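Fiber (Human adenovirus 26, PDB 6FJN) forms the trimeric knob at the end of the adenovirus fiber, the part that probably attaches the virus to receptors on the host cell. Local coordinates at residues I140-F144 with F176-Y180; Y81-R85 with N96-F101. All coordinates share one frame; numbering follows the deposited sequence.

Interaction 1: I140-F144 with F176-Y180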
ATOM      1  N   ILE A 140       9.739  -2.717  -8.780  1.00  5.66           N
ATOM      2  CA  ILE A 140       9.241  -1.389  -9.139  1.00  5.72           C
ATOM      3  C   ILE A 140       9.928  -0.368  -8.231  1.00  5.44           C
ATOM      4  O   ILE A 140       9.967  -0.532  -7.005  1.00  5.87           O
ATOM      5  CB  ILE A 140       7.717  -1.276  -9.041  1.00  6.05           C
ATOM      6  CG1 ILE A 140       7.247   0.062  -9.596  1.00  6.50           C
ATOM      7  CG2 ILE A 140       7.139  -1.572  -7.663  1.00  6.44           C
ATOM      8  CD1 ILE A 140       5.739   0.221  -9.683  1.00  6.86           C
ATOM      9  N   THR A 141      10.474   0.685  -8.854  1.00  5.46           N
ATOM     10  CA  THR A 141      11.029   1.819  -8.120  1.00  5.71           C
ATOM     11  C   THR A 141      10.239   3.044  -8.538  1.00  5.48           C
ATOM     12  O   THR A 141      10.261   3.404  -9.754  1.00  6.05           O
ATOM     13  CB  THR A 141      12.498   2.049  -8.440  1.00  6.25           C
ATOM     14  OG1 THR A 141      13.255   0.877  -8.099  1.00  6.48           O
ATOM     15  CG2 THR A 141      13.041   3.206  -7.617  1.00  6.71           C
ATOM     16  N   ILE A 142       9.558   3.684  -7.613  1.00  5.33           N
ATOM     17  CA  ILE A 142       8.862   4.946  -7.865  1.00  5.76           C
ATOM     18  C   ILE A 142       9.703   6.038  -7.253  1.00  6.05           C
ATOM     19  O   ILE A 142      10.053   5.945  -6.079  1.00  6.69           O
ATOM     20  CB  ILE A 142       7.453   4.958  -7.309  1.00  6.06           C
ATOM     21  CG1 ILE A 142       6.695   3.696  -7.739  1.00  6.72           C
ATOM     22  CG2 ILE A 142       6.740   6.222  -7.757  1.00  6.79           C
ATOM     23  CD1 ILE A 142       5.278   3.595  -7.224  1.00  7.54           C
ATOM     24  N   ALA A 143      10.027   7.084  -8.024  1.00  6.20           N
ATOM     25  CA  ALA A 143      10.853   8.172  -7.528  1.00  6.59           C
ATOM     26  C   ALA A 143      10.158   9.479  -7.706  1.00  6.52           C
ATOM     27  O   ALA A 143       9.575   9.744  -8.770  1.00  6.76           O
ATOM     28  CB  ALA A 143      12.218   8.205  -8.221  1.00  7.14           C
ATOM     29  N   PHE A 144      10.260  10.342  -6.693  1.00  6.90           N
ATOM     30  CA  PHE A 144       9.584  11.629  -6.678  1.00  7.34           C
ATOM     31  C   PHE A 144      10.572  12.770  -6.775  1.00  7.54           C
ATOM     32  O   PHE A 144      11.494  12.890  -5.952  1.00  8.01           O
ATOM     33  CB  PHE A 144       8.779  11.765  -5.376  1.00  7.81           C
ATOM     34  CG  PHE A 144       7.750  10.665  -5.241  1.00  8.03           C
ATOM     35  CD1 PHE A 144       6.611  10.652  -6.030  1.00  8.34           C
ATOM     36  CD2 PHE A 144       7.926   9.619  -4.373  1.00 10.13           C
ATOM     37  CE1 PHE A 144       5.703   9.631  -5.982  1.00  9.03           C
ATOM     38  CE2 PHE A 144       6.995   8.571  -4.309  1.00 10.31           C
ATOM     39  CZ  PHE A 144       5.902   8.599  -5.137  1.00  9.89           C
ATOM     40  N   PHE A 176       0.040  -1.889  -8.579  1.00  5.70           N
ATOM     41  CA  PHE A 176       0.763  -1.495  -7.376  1.00  5.88           C
ATOM     42  C   PHE A 176       0.177  -0.228  -6.782  1.00  5.59           C
ATOM     43  O   PHE A 176       0.024   0.795  -7.491  1.00  6.19           O
ATOM     44  CB  PHE A 176       2.236  -1.265  -7.719  1.00  6.24           C
ATOM     45  CG  PHE A 176       3.092  -1.022  -6.493  1.00  6.66           C
ATOM     46  CD1 PHE A 176       3.360  -2.036  -5.613  1.00  7.46           C
ATOM     47  CD2 PHE A 176       3.619   0.246  -6.228  1.00  6.98           C
ATOM     48  CE1 PHE A 176       4.125  -1.827  -4.516  1.00  8.45           C
ATOM     49  CE2 PHE A 176       4.390   0.485  -5.110  1.00  7.78           C
ATOM     50  CZ  PHE A 176       4.623  -0.556  -4.238  1.00  8.20           C
ATOM     51  N   THR A 177      -0.150  -0.286  -5.503  1.00  6.06           N
ATOM     52  CA  THR A 177      -0.693   0.836  -4.757  1.00  6.73           C
ATOM     53  C   THR A 177       0.416   1.514  -3.981  1.00  6.05           C
ATOM     54  O   THR A 177       1.316   0.842  -3.413  1.00  6.22           O
ATOM     55  CB  THR A 177      -1.793   0.373  -3.831  1.00  8.15           C
ATOM     56  OG1 THR A 177      -2.895  -0.030  -4.691  1.00 11.16           O
ATOM     57  CG2 THR A 177      -2.316   1.385  -2.888  1.00  9.07           C
ATOM     58  N   PHE A 178       0.359   2.839  -3.904  1.00  6.21           N
ATOM     59  CA  PHE A 178       1.373   3.614  -3.202  1.00  6.46           C
ATOM     60  C   PHE A 178       0.790   4.923  -2.755  1.00  6.41           C
ATOM     61  O   PHE A 178      -0.372   5.260  -3.130  1.00  7.05           O
ATOM     62  CB  PHE A 178       2.599   3.827  -4.107  1.00  6.54           C
ATOM     63  CG  PHE A 178       2.330   4.612  -5.357  1.00  6.62           C
ATOM     64  CD1 PHE A 178       1.785   4.013  -6.477  1.00  6.74           C
ATOM     65  CD2 PHE A 178       2.647   5.959  -5.423  1.00  7.00           C
ATOM     66  CE1 PHE A 178       1.566   4.737  -7.637  1.00  7.23           C
ATOM     67  CE2 PHE A 178       2.408   6.700  -6.576  1.00  7.54           C
ATOM     68  CZ  PHE A 178       1.874   6.066  -7.703  1.00  7.39           C
ATOM     69  N   SER A 179       1.509   5.701  -1.972  1.00  6.59           N
ATOM     70  CA  SER A 179       1.087   7.055  -1.676  1.00  7.22           C
ATOM     71  C   SER A 179       2.292   7.957  -1.594  1.00  7.09           C
ATOM     72  O   SER A 179       3.449   7.473  -1.510  1.00  7.49           O
ATOM     73  CB  SER A 179       0.283   7.152  -0.380  1.00  8.06           C
ATOM     74  OG  SER A 179       1.119   7.031   0.762  1.00  8.48           O
ATOM     75  N   TYR A 180       2.057   9.264  -1.631  1.00  7.34           N
ATOM     76  CA  TYR A 180       3.107  10.252  -1.416  1.00  7.82           C
ATOM     77  C   TYR A 180       2.534  11.516  -0.916  1.00  8.29           C
ATOM     78  O   TYR A 180       1.354  11.831  -1.112  1.00  8.48           O
ATOM     79  CB  TYR A 180       3.946  10.483  -2.718  1.00  7.68           C
ATOM     80  CG  TYR A 180       3.106  10.974  -3.896  1.00  7.55           C
ATOM     81  CD1 TYR A 180       2.955  12.356  -4.126  1.00  7.94           C
ATOM     82  CD2 TYR A 180       2.522  10.107  -4.782  1.00  7.19           C
ATOM     83  CE1 TYR A 180       2.241  12.811  -5.207  1.00  7.81           C
ATOM     84  CE2 TYR A 180       1.798  10.562  -5.884  1.00  7.31           C
ATOM     85  CZ  TYR A 180       1.669  11.921  -6.092  1.00  7.37           C
ATOM     86  OH  TYR A 180       0.907  12.296  -7.173  1.00  7.93           O
TER
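Phe144 and Tyr180 meet where two beta-sheets of the knob are packed face to face, a small worked example of how a sandwich core is filled by rings and branched chains. Of the residues in 140-144 and 176-180, Phe144 has the most surface buried by the contact, followed by Ile142 and Phe176. The Phe144 ring reaches across the gap with CG anti to its carbonyl carbon (chi1 -59°), and Tyr180 CB lies over one of its faces, 3.9 Å from the ring centroid and displaced toward the rim. The two rings are inclined to each other, planes at 36°, and Phe144 CE1 comes to 3.4 Å from Tyr180 CD2, a tight approach. Near the plane of the Phe144 ring, at its edge, is Phe178 CD2.

Ile142 works through a single methyl group. Its extended chain puts CD1 between two rings: it lies over a face of Phe178, 3.7 Å from the centroid of that ring, and at the edge of Phe176, 3.9 Å from Phe176 CE2. A third CH-pi contact covers one face of Phe176, where Ile140 CG2 stands almost exactly on the ring normal, 4.1 Å from the Phe176 centroid. Aliphatic carbon on aromatic face thus recurs along the whole interface, and the contact is wholly apolar.

The two strands run nearly parallel, 18° apart, and the axes of the two segments come no closer than 9.9 Å, a spacing bridged by side chains. Strand 137-144 is hydrogen-bonded between strands 123-129 and 154-161 in one sheet, while strand 176-181 pairs with strand 34-43 at the margin of the other, where Thr177 and Ser179 turn from the core to meet neighbouring subunits.

Interaction 2: Y81-R85 with N96-F101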
ATOM      1  N   TYR A  81      -4.766  11.634 -23.060  1.00 18.92           N
ATOM      2  CA  TYR A  81      -5.817  11.089 -22.191  1.00 19.57           C
ATOM      3  C   TYR A  81      -5.345  11.070 -20.728  1.00 17.93           C
ATOM      4  O   TYR A  81      -5.721  10.154 -19.946  1.00 19.59           O
ATOM      5  CB  TYR A  81      -6.227   9.693 -22.714  1.00 20.80           C
ATOM      6  CG  TYR A  81      -6.895   9.840 -24.054  1.00 23.58           C
ATOM      7  CD1 TYR A  81      -8.191  10.339 -24.153  1.00 25.82           C
ATOM      8  CD2 TYR A  81      -6.201   9.579 -25.248  1.00 25.02           C
ATOM      9  CE1 TYR A  81      -8.798  10.498 -25.385  1.00 28.01           C
ATOM     10  CE2 TYR A  81      -6.800   9.751 -26.489  1.00 26.92           C
ATOM     11  CZ  TYR A  81      -8.089  10.216 -26.550  1.00 28.32           C
ATOM     12  OH  TYR A  81      -8.675  10.383 -27.778  1.00 31.10           O
ATOM     13  N   TRP A  82      -4.401  11.975 -20.375  1.00 16.09           N
ATOM     14  CA  TRP A  82      -3.940  12.192 -18.987  1.00 14.68           C
ATOM     15  C   TRP A  82      -4.619  13.441 -18.557  1.00 15.98           C
ATOM     16  O   TRP A  82      -4.339  14.549 -19.085  1.00 17.69           O
ATOM     17  CB  TRP A  82      -2.443  12.436 -18.900  1.00 13.58           C
ATOM     18  CG  TRP A  82      -2.004  12.847 -17.501  1.00 12.75           C
ATOM     19  CD1 TRP A  82      -1.581  14.085 -17.111  1.00 12.97           C
ATOM     20  CD2 TRP A  82      -1.978  12.020 -16.346  1.00 11.36           C
ATOM     21  NE1 TRP A  82      -1.270  14.070 -15.784  1.00 12.18           N
ATOM     22  CE2 TRP A  82      -1.485  12.811 -15.279  1.00 11.18           C
ATOM     23  CE3 TRP A  82      -2.269  10.668 -16.096  1.00 10.76           C
ATOM     24  CZ2 TRP A  82      -1.310  12.290 -14.007  1.00 10.64           C
ATOM     25  CZ3 TRP A  82      -2.095  10.170 -14.818  1.00 10.33           C
ATOM     26  CH2 TRP A  82      -1.633  10.982 -13.799  1.00 10.07           C
ATOM     27  N   ASN A  83      -5.613  13.298 -17.710  1.00 16.74           N
ATOM     28  CA  ASN A  83      -6.326  14.466 -17.208  1.00 19.26           C
ATOM     29  C   ASN A  83      -7.236  14.058 -16.031  1.00 19.15           C
ATOM     30  O   ASN A  83      -7.209  12.909 -15.546  1.00 17.28           O
ATOM     31  CB  ASN A  83      -7.059  15.261 -18.287  1.00 22.51           C
ATOM     32  CG  ASN A  83      -7.493  16.637 -17.777  1.00 24.64           C
ATOM     33  OD1 ASN A  83      -8.648  16.822 -17.513  1.00 27.90           O
ATOM     34  ND2 ASN A  83      -6.527  17.484 -17.385  1.00 25.11           N
ATOM     35  N   TYR A  84      -7.941  15.058 -15.499  1.00 20.25           N
ATOM     36  CA  TYR A  84      -8.910  14.830 -14.462  1.00 21.43           C
ATOM     37  C   TYR A  84      -9.987  13.859 -14.889  1.00 23.27           C
ATOM     38  O   TYR A  84     -10.431  13.940 -16.062  1.00 24.17           O
ATOM     39  CB  TYR A  84      -9.495  16.173 -14.044  1.00 22.67           C
ATOM     40  CG  TYR A  84      -8.569  17.014 -13.216  1.00 22.86           C
ATOM     41  CD1 TYR A  84      -8.419  16.730 -11.877  1.00 23.32           C
ATOM     42  CD2 TYR A  84      -7.818  18.078 -13.745  1.00 23.70           C
ATOM     43  CE1 TYR A  84      -7.568  17.478 -11.063  1.00 23.75           C
ATOM     44  CE2 TYR A  84      -6.964  18.843 -12.923  1.00 23.50           C
ATOM     45  CZ  TYR A  84      -6.851  18.548 -11.583  1.00 23.56           C
ATOM     46  OH  TYR A  84      -6.012  19.281 -10.749  1.00 24.02           O
ATOM     47  N   ARG A  85     -10.472  13.010 -13.984  1.00 25.39           N
ATOM     48  CA  ARG A  85     -11.495  11.977 -14.279  1.00 28.26           C
ATOM     49  C   ARG A  85     -12.839  12.655 -14.606  1.00 32.25           C
ATOM     50  O   ARG A  85     -13.189  13.711 -14.033  1.00 34.32           O
ATOM     51  CB  ARG A  85     -11.682  10.921 -13.137  1.00 29.19           C
ATOM     52  CG  ARG A  85     -12.800   9.875 -13.366  1.00 30.79           C
ATOM     53  CD  ARG A  85     -12.887   8.655 -12.427  1.00 32.03           C
ATOM     54  NE  ARG A  85     -13.840   7.646 -12.946  1.00 34.24           N
ATOM     55  CZ  ARG A  85     -14.277   6.536 -12.335  1.00 35.23           C
ATOM     56  NH1 ARG A  85     -13.913   6.229 -11.105  1.00 35.82           N
ATOM     57  NH2 ARG A  85     -15.142   5.724 -12.961  1.00 37.10           N
ATOM     58  N   ASN A  96      -5.267  21.866 -17.117  1.00 36.25           N
ATOM     59  CA  ASN A  96      -5.824  22.131 -15.790  1.00 33.26           C
ATOM     60  C   ASN A  96      -4.732  22.033 -14.707  1.00 28.60           C
ATOM     61  O   ASN A  96      -4.074  20.959 -14.594  1.00 26.82           O
ATOM     62  CB  ASN A  96      -6.875  21.075 -15.452  1.00 33.70           C
ATOM     63  CG  ASN A  96      -8.006  21.019 -16.440  1.00 35.44           C
ATOM     64  OD1 ASN A  96      -8.942  21.819 -16.375  1.00 38.42           O
ATOM     65  ND2 ASN A  96      -7.948  20.042 -17.343  1.00 34.87           N
ATOM     66  N   ASN A  97      -4.566  23.114 -13.913  1.00 25.96           N
ATOM     67  CA  ASN A  97      -3.633  23.146 -12.734  1.00 23.33           C
ATOM     68  C   ASN A  97      -3.804  21.893 -11.930  1.00 20.62           C
ATOM     69  O   ASN A  97      -4.943  21.453 -11.707  1.00 21.38           O
ATOM     70  CB  ASN A  97      -3.941  24.340 -11.782  1.00 24.33           C
ATOM     71  CG  ASN A  97      -2.984  24.475 -10.537  1.00 23.89           C
ATOM     72  OD1 ASN A  97      -3.022  23.695  -9.504  1.00 21.72           O
ATOM     73  ND2 ASN A  97      -2.189  25.530 -10.571  1.00 25.99           N
ATOM     74  N   ALA A  98      -2.688  21.316 -11.514  1.00 17.29           N
ATOM     75  CA  ALA A  98      -2.691  20.122 -10.694  1.00 15.27           C
ATOM     76  C   ALA A  98      -1.607  20.127  -9.607  1.00 13.58           C
ATOM     77  O   ALA A  98      -1.124  19.075  -9.219  1.00 11.72           O
ATOM     78  CB  ALA A  98      -2.542  18.955 -11.615  1.00 15.26           C
ATOM     79  N   VAL A  99      -1.249  21.318  -9.101  1.00 13.37           N
ATOM     80  CA  VAL A  99      -0.237  21.425  -8.076  1.00 13.12           C
ATOM     81  C   VAL A  99      -0.575  20.521  -6.840  1.00 12.23           C
ATOM     82  O   VAL A  99       0.295  19.922  -6.295  1.00 11.62           O
ATOM     83  CB  VAL A  99       0.087  22.883  -7.720  1.00 14.02           C
ATOM     84  CG1 VAL A  99       1.090  22.933  -6.577  1.00 14.13           C
ATOM     85  CG2 VAL A  99       0.709  23.561  -8.929  1.00 14.57           C
ATOM     86  N   PRO A 100      -1.874  20.453  -6.433  1.00 12.84           N
ATOM     87  CA  PRO A 100      -2.197  19.596  -5.282  1.00 12.72           C
ATOM     88  C   PRO A 100      -1.948  18.109  -5.472  1.00 11.66           C
ATOM     89  O   PRO A 100      -2.072  17.364  -4.476  1.00 11.85           O
ATOM     90  CB  PRO A 100      -3.664  19.886  -5.015  1.00 14.01           C
ATOM     91  CG  PRO A 100      -3.828  21.302  -5.554  1.00 14.88           C
ATOM     92  CD  PRO A 100      -3.035  21.259  -6.841  1.00 14.28           C
ATOM     93  N   PHE A 101      -1.649  17.674  -6.686  1.00 10.85           N
ATOM     94  CA  PHE A 101      -1.266  16.272  -6.971  1.00 10.12           C
ATOM     95  C   PHE A 101       0.221  16.105  -7.069  1.00  9.34           C
ATOM     96  O   PHE A 101       0.686  14.987  -7.234  1.00  9.41           O
ATOM     97  CB  PHE A 101      -1.896  15.799  -8.272  1.00 10.15           C
ATOM     98  CG  PHE A 101      -3.389  15.681  -8.212  1.00 11.24           C
ATOM     99  CD1 PHE A 101      -4.204  16.781  -8.312  1.00 12.59           C
ATOM    100  CD2 PHE A 101      -3.993  14.442  -8.016  1.00 11.01           C
ATOM    101  CE1 PHE A 101      -5.585  16.670  -8.232  1.00 13.73           C
ATOM    102  CE2 PHE A 101      -5.358  14.343  -7.945  1.00 12.37           C
ATOM    103  CZ  PHE A 101      -6.134  15.429  -8.057  1.00 13.46           C
TER
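An Asx turn followed by a short 3-10 segment shapes the loop 96-101, and Tyr84, from the sheet strand 83-86 of the knob's beta-sandwich, inserts its ring against this loop. The example illustrates how one tyrosine can tie a long connection to a sheet by combining a polar tip with an apolar ring. Tyr84 OH donates to the backbone carbonyl Asn97 O at 2.6 Å, a short bond that arrives in the carbonyl plane on a lone pair, with a C=O...donor angle of 138°. Because Asn97 O also lies in the plane of the tyrosine ring, the bond is consistent with the hydroxyl hydrogen lying close to that plane, the conformation preferred by a phenol.

The ring is bordered by the loop on several sides. Asn96 CB sits at its edge, 3.4 Å from Tyr84 CE2, and the Asn96 amide is turned nearly perpendicular to the ring, planes 83° apart. The same amide lies beside the side chain of Asn83. Ala98 CB lies 3.6 Å from Tyr84 OH, obliquely to the ring. Phe101, three residues beyond Ala98, meets the ring as well: its CE1 is 3.5 Å from Tyr84 CE1, with the two ring planes at 75°.

Leu4 of the adjacent strand 3-5 touches both Tyr84 and Phe101, so the loop packs onto the sheet as well as onto the tyrosine. Pro100 O accepts a hydrogen bond from Lys30, which has been seen to bind L-glutamate, though none is bound to this chain here; the loop thus lies next to that site. Within the loop, the backbone is folded by its own atoms: Phe101 N bonds to Ala98 O, and the Asx turn is closed by Val99 N, which donates to Asn97 OD1 at 3.0 Å from above the plane of the side-chain carbonyl.

In the fold
Taken together, the two contacts show how chemistry follows place in a fold. Interaction 1 lies in the core between the two sheets and relies on aliphatic and aromatic carbon alone. Interaction 2, about 18 Å away between centres, is also largely buried but nearer the periphery, with Asn97 exposed to solvent; there a loop is fastened by a hydrogen bond as well as by ring contacts. Both draw on the same sheet, through strand 176-181 in one case and strand 83-86 in the other. They touch directly: Tyr180 OH of interaction 1 makes a probable hydrogen bond of 2.7 Å to Phe101 O of interaction 2.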